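Nucleoporin NUP159 (Saccharomyces cerevisiae, PDB 1XIP) serves as a nuclear pore complex component that, through its N-terminal beta-propeller, tethers the helicase Dbp5 to the pore for mRNA export. Local coordinates at residues D44-N47 against S48-L51; I221-P224 against Q225-L228. All blocks are in the same frame, centred on the assembly; numbering follows the deposited sequence.

Interaction 1: residues D44-N47 against S48-L51; sequences DISN and SKSL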
loop_
_atom_site.group_PDB
_atom_site.type_symbol
_atom_site.label_atom_id
_atom_site.label_comp_id
_atom_site.label_asym_id
_atom_site.label_seq_id
_atom_site.Cartn_x
_atom_site.Cartn_y
_atom_site.Cartn_z
ATOM N N ASP A 44 -1.865 0.715 -10.559
ATOM C CA ASP A 44 -1.073 1.935 -10.672
ATOM C C ASP A 44 -1.670 2.839 -11.737
ATOM O O ASP A 44 -2.372 2.378 -12.624
ATOM C CB ASP A 44 0.381 1.628 -11.011
ATOM C CG ASP A 44 1.320 2.812 -10.734
ATOM O OD1 ASP A 44 0.914 3.747 -10.002
ATOM O OD2 ASP A 44 2.495 2.875 -11.186
ATOM N N ILE A 45 -1.401 4.134 -11.622
ATOM C CA ILE A 45 -1.935 5.114 -12.542
ATOM C C ILE A 45 -0.806 6.025 -12.948
ATOM O O ILE A 45 0.016 6.404 -12.135
ATOM C CB ILE A 45 -3.051 5.930 -11.871
ATOM C CG1 ILE A 45 -4.308 5.070 -11.710
ATOM C CG2 ILE A 45 -3.308 7.229 -12.649
ATOM C CD1 ILE A 45 -5.460 5.764 -10.975
ATOM N N SER A 46 -0.742 6.342 -14.222
ATOM C CA SER A 46 0.197 7.324 -14.698
ATOM C C SER A 46 -0.614 8.483 -15.240
ATOM O O SER A 46 -1.311 8.362 -16.253
ATOM C CB SER A 46 1.052 6.732 -15.792
ATOM O OG SER A 46 1.436 7.727 -16.690
ATOM N N ASN A 47 -0.537 9.598 -14.539
ATOM C CA ASN A 47 -1.248 10.798 -14.928
ATOM C C ASN A 47 -0.668 11.484 -16.169
ATOM O O ASN A 47 -1.388 12.213 -16.864
ATOM C CB ASN A 47 -1.290 11.773 -13.751
ATOM C CG ASN A 47 -2.241 11.323 -12.666
ATOM O OD1 ASN A 47 -3.454 11.362 -12.836
ATOM N ND2 ASN A 47 -1.695 10.886 -11.547
ATOM N N SER A 48 0.625 11.257 -16.440
ATOM C CA SER A 48 1.292 11.879 -17.589
ATOM C C SER A 48 0.929 11.162 -18.859
ATOM O O SER A 48 0.739 11.783 -19.900
ATOM C CB SER A 48 2.817 11.850 -17.425
ATOM O OG SER A 48 3.308 10.518 -17.516
ATOM N N LYS A 49 0.867 9.841 -18.791
ATOM C CA LYS A 49 0.506 9.043 -19.953
ATOM C C LYS A 49 -1.009 8.879 -20.081
ATOM O O LYS A 49 -1.502 8.467 -21.128
ATOM C CB LYS A 49 1.170 7.676 -19.864
ATOM C CG LYS A 49 2.555 7.663 -20.358
ATOM C CD LYS A 49 3.219 6.352 -20.032
ATOM C CE LYS A 49 4.712 6.465 -20.198
ATOM N NZ LYS A 49 5.277 6.818 -18.869
ATOM N N SER A 50 -1.733 9.192 -19.009
ATOM C CA SER A 50 -3.165 8.904 -18.898
ATOM C C SER A 50 -3.466 7.399 -19.070
ATOM O O SER A 50 -4.275 7.015 -19.918
ATOM C CB SER A 50 -3.974 9.746 -19.892
ATOM O OG SER A 50 -5.228 10.116 -19.335
ATOM N N LEU A 51 -2.805 6.556 -18.280
ATOM C CA LEU A 51 -2.986 5.109 -18.370
ATOM C C LEU A 51 -3.121 4.495 -16.983
ATOM O O LEU A 51 -2.798 5.141 -15.997
ATOM C CB LEU A 51 -1.799 4.453 -19.109
ATOM C CG LEU A 51 -1.458 4.811 -20.550
ATOM C CD1 LEU A 51 -0.262 4.050 -20.964
ATOM C CD2 LEU A 51 -2.600 4.540 -21.540
#

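Interaction 2: residues I221-P224 against Q225-L228; sequences ILSP and QDFL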
loop_
_atom_site.group_PDB
_atom_site.type_symbol
_atom_site.label_atom_id
_atom_site.label_comp_id
_atom_site.label_asym_id
_atom_site.label_seq_id
_atom_site.Cartn_x
_atom_site.Cartn_y
_atom_site.Cartn_z
ATOM N N ILE A 221 6.211 5.312 6.344
ATOM C CA ILE A 221 6.731 6.654 6.524
ATOM C C ILE A 221 5.618 7.641 6.223
ATOM O O ILE A 221 5.095 7.668 5.098
ATOM C CB ILE A 221 7.888 6.895 5.558
ATOM C CG1 ILE A 221 9.019 5.901 5.818
ATOM C CG2 ILE A 221 8.357 8.318 5.659
ATOM C CD1 ILE A 221 10.143 5.937 4.798
ATOM N N LEU A 222 5.237 8.440 7.216
ATOM C CA LEU A 222 4.208 9.460 6.999
ATOM C C LEU A 222 4.862 10.809 6.741
ATOM O O LEU A 222 4.306 11.658 6.049
ATOM C CB LEU A 222 3.245 9.552 8.188
ATOM C CG LEU A 222 2.458 8.306 8.599
ATOM C CD1 LEU A 222 1.808 8.525 9.949
ATOM C CD2 LEU A 222 1.416 7.917 7.568
ATOM N N SER A 223 6.042 10.988 7.322
ATOM C CA SER A 223 6.876 12.177 7.145
ATOM C C SER A 223 8.280 11.744 7.537
ATOM O O SER A 223 8.443 10.663 8.097
ATOM C CB SER A 223 6.393 13.327 8.040
ATOM O OG SER A 223 6.996 13.271 9.329
ATOM N N PRO A 224 9.298 12.551 7.255
ATOM C CA PRO A 224 10.668 12.187 7.655
ATOM C C PRO A 224 10.782 11.909 9.169
ATOM O O PRO A 224 11.733 11.241 9.580
ATOM C CB PRO A 224 11.482 13.412 7.259
ATOM C CG PRO A 224 10.674 14.061 6.178
ATOM C CD PRO A 224 9.254 13.847 6.552
ATOM N N GLN A 225 9.805 12.385 9.953
ATOM C CA GLN A 225 9.796 12.233 11.415
ATOM C C GLN A 225 8.782 11.220 12.004
ATOM O O GLN A 225 9.032 10.618 13.063
ATOM C CB GLN A 225 9.606 13.597 12.074
ATOM C CG GLN A 225 10.932 14.249 12.414
ATOM C CD GLN A 225 10.825 15.741 12.617
ATOM O OE1 GLN A 225 10.644 16.210 13.752
ATOM N NE2 GLN A 225 10.957 16.502 11.525
ATOM N N ASP A 226 7.646 11.050 11.322
ATOM C CA ASP A 226 6.598 10.124 11.756
ATOM C C ASP A 226 6.653 8.768 11.062
ATOM O O ASP A 226 7.067 8.658 9.905
ATOM C CB ASP A 226 5.205 10.712 11.518
ATOM C CG ASP A 226 5.114 12.193 11.843
ATOM O OD1 ASP A 226 6.052 12.757 12.475
ATOM O OD2 ASP A 226 4.117 12.876 11.486
ATOM N N PHE A 227 6.213 7.738 11.777
ATOM C CA PHE A 227 5.946 6.440 11.185
ATOM C C PHE A 227 4.644 5.885 11.751
ATOM O O PHE A 227 4.188 6.278 12.829
ATOM C CB PHE A 227 7.088 5.446 11.433
ATOM C CG PHE A 227 8.464 6.007 11.187
ATOM C CD1 PHE A 227 9.052 5.911 9.935
ATOM C CD2 PHE A 227 9.183 6.618 12.221
ATOM C CE1 PHE A 227 10.329 6.425 9.698
ATOM C CE2 PHE A 227 10.461 7.149 11.995
ATOM C CZ PHE A 227 11.032 7.049 10.729
ATOM N N LEU A 228 4.042 4.975 11.005
ATOM C CA LEU A 228 2.907 4.235 11.494
ATOM C C LEU A 228 3.313 2.777 11.475
ATOM O O LEU A 228 3.736 2.262 10.441
ATOM C CB LEU A 228 1.712 4.490 10.581
ATOM C CG LEU A 228 0.292 3.982 10.848
ATOM C CD1 LEU A 228 -0.176 3.180 9.680
ATOM C CD2 LEU A 228 0.154 3.204 12.119
#

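Interaction 1: residues D44-N47 against S48-L51
A beta hairpin joining strands 43-46 and 51-56 of a propeller blade closes on Ser46 and Leu51, an antiparallel hydrogen-bonded pair, with a G1 beta bulge at Ser50. Ser46 N gives a nearly straight bond to Leu51 O (3.0 Å, 171° at the hydrogen), and Leu51 N returns one to Ser46 O at 3.1 Å. Leu51 O also meets Ile45 CA in a CA-H...O contact of 3.6 Å. Ser50 has the left-handed backbone conformation of the bulge, which lets Ser50 and Leu51 both face Ser46.

Inside the turn, the Ser46 hydroxyl binds a backbone amide. With OG swung roughly anti to the backbone N (chi1 150°), it receives Lys49 N at 3.0 Å, so the buried serine ties the end of strand 43-46 to Lys49 in the loop. Lys49 CB lies against the same oxygen, 3.2 Å from Ser46 OG, and the rest of the lysine chain passes alongside before leading away. Ser48 OG approaches Ser46 OG at 3.5 Å, at most a weak bond.

The hairpin is held between its neighbours. On one flank, with CG anti to the carbonyl carbon (chi1 -73°), the Asn47 amide turns away from the loop to make two bonds: ND2 gives one to Val342 O near the end of strand 337-343, and OD1 accepts one from Val344 N just beyond it. Ile45 packs on Ala341 and Asp343 of the same strand. On the other flank, Asp44 OD2 accepts Phe95 N of strand 90-96, Lys49 NZ reaches Gly97 O, and Ser46 and Leu51 rest on Phe95. Ile45 and Ser50 also touch Leu65 at the start of helix 65-73.

Interaction 2: residues I221-P224 against Q225-L228
Ser223 OG receives two consecutive backbone amides, Gln225 N at 3.0 Å and Asp226 N at 3.1 Å, so the loop between strands 215-221 and 226-232 folds back onto one hydroxyl; the bond to Gln225 makes an ST turn. The oxygen sits between the backbone N and the carbonyl carbon of its own residue (chi1 88°), which aims it at the two N-H groups. The Asp226 carboxylate lies beside the hydroxyl, with OD1 3.3 Å from Ser223 OG. Without the hydroxyl, as with an alanine here, the amides of Gln225 and Asp226 are likely to lose their shared acceptor, leaving the turn less fixed.

Nearer the strands, Leu222 N makes a rather long bond to Asp226 O (3.3 Å), coming from above the carbonyl plane. Ile221 and Phe227, an antiparallel non-hydrogen-bonded pair, point the same way: Ile221 CG1 meets the ring's edge, 4.1 Å from Phe227 CD1. On the other side, Leu222 CD1 touches Leu228 CB at 4.1 Å.

Ile221 and Phe227 pack together against Gln174 and Ala176 of strand 174-179, whereas Leu222 meets Ile250 and Leu228 meets Met248 on strand 246-254, the neighbouring strand of the same sheet. Ile221 N bonds to Asp169 OD2, and Ile221 O accepts Lys281 NZ of strand 279-284.

In the fold
Interactions 1 and 2 are topologically corresponding hairpins, closed differently, in two blades of one beta-propeller. Each links the first two strands of an antiparallel meander; the sheet of 221-228 also carries the short N-terminal strand 4-5, parallel to 257-263. Their centres lie 26 Å apart and their nearest atoms about 16 Å, so they do not touch. Both use a serine hydroxyl as acceptor for turn amides, but Ser46 takes one firm N-H while Ser223 takes two. The hairpin at 44-51 is a surface contact, stitched to the neighbouring blades largely by side-chain polar groups; that at 221-228 is more buried and packs Ile221 and Phe227 on another sheet. Both belong to the N-terminal domain that interacts with Dbp5.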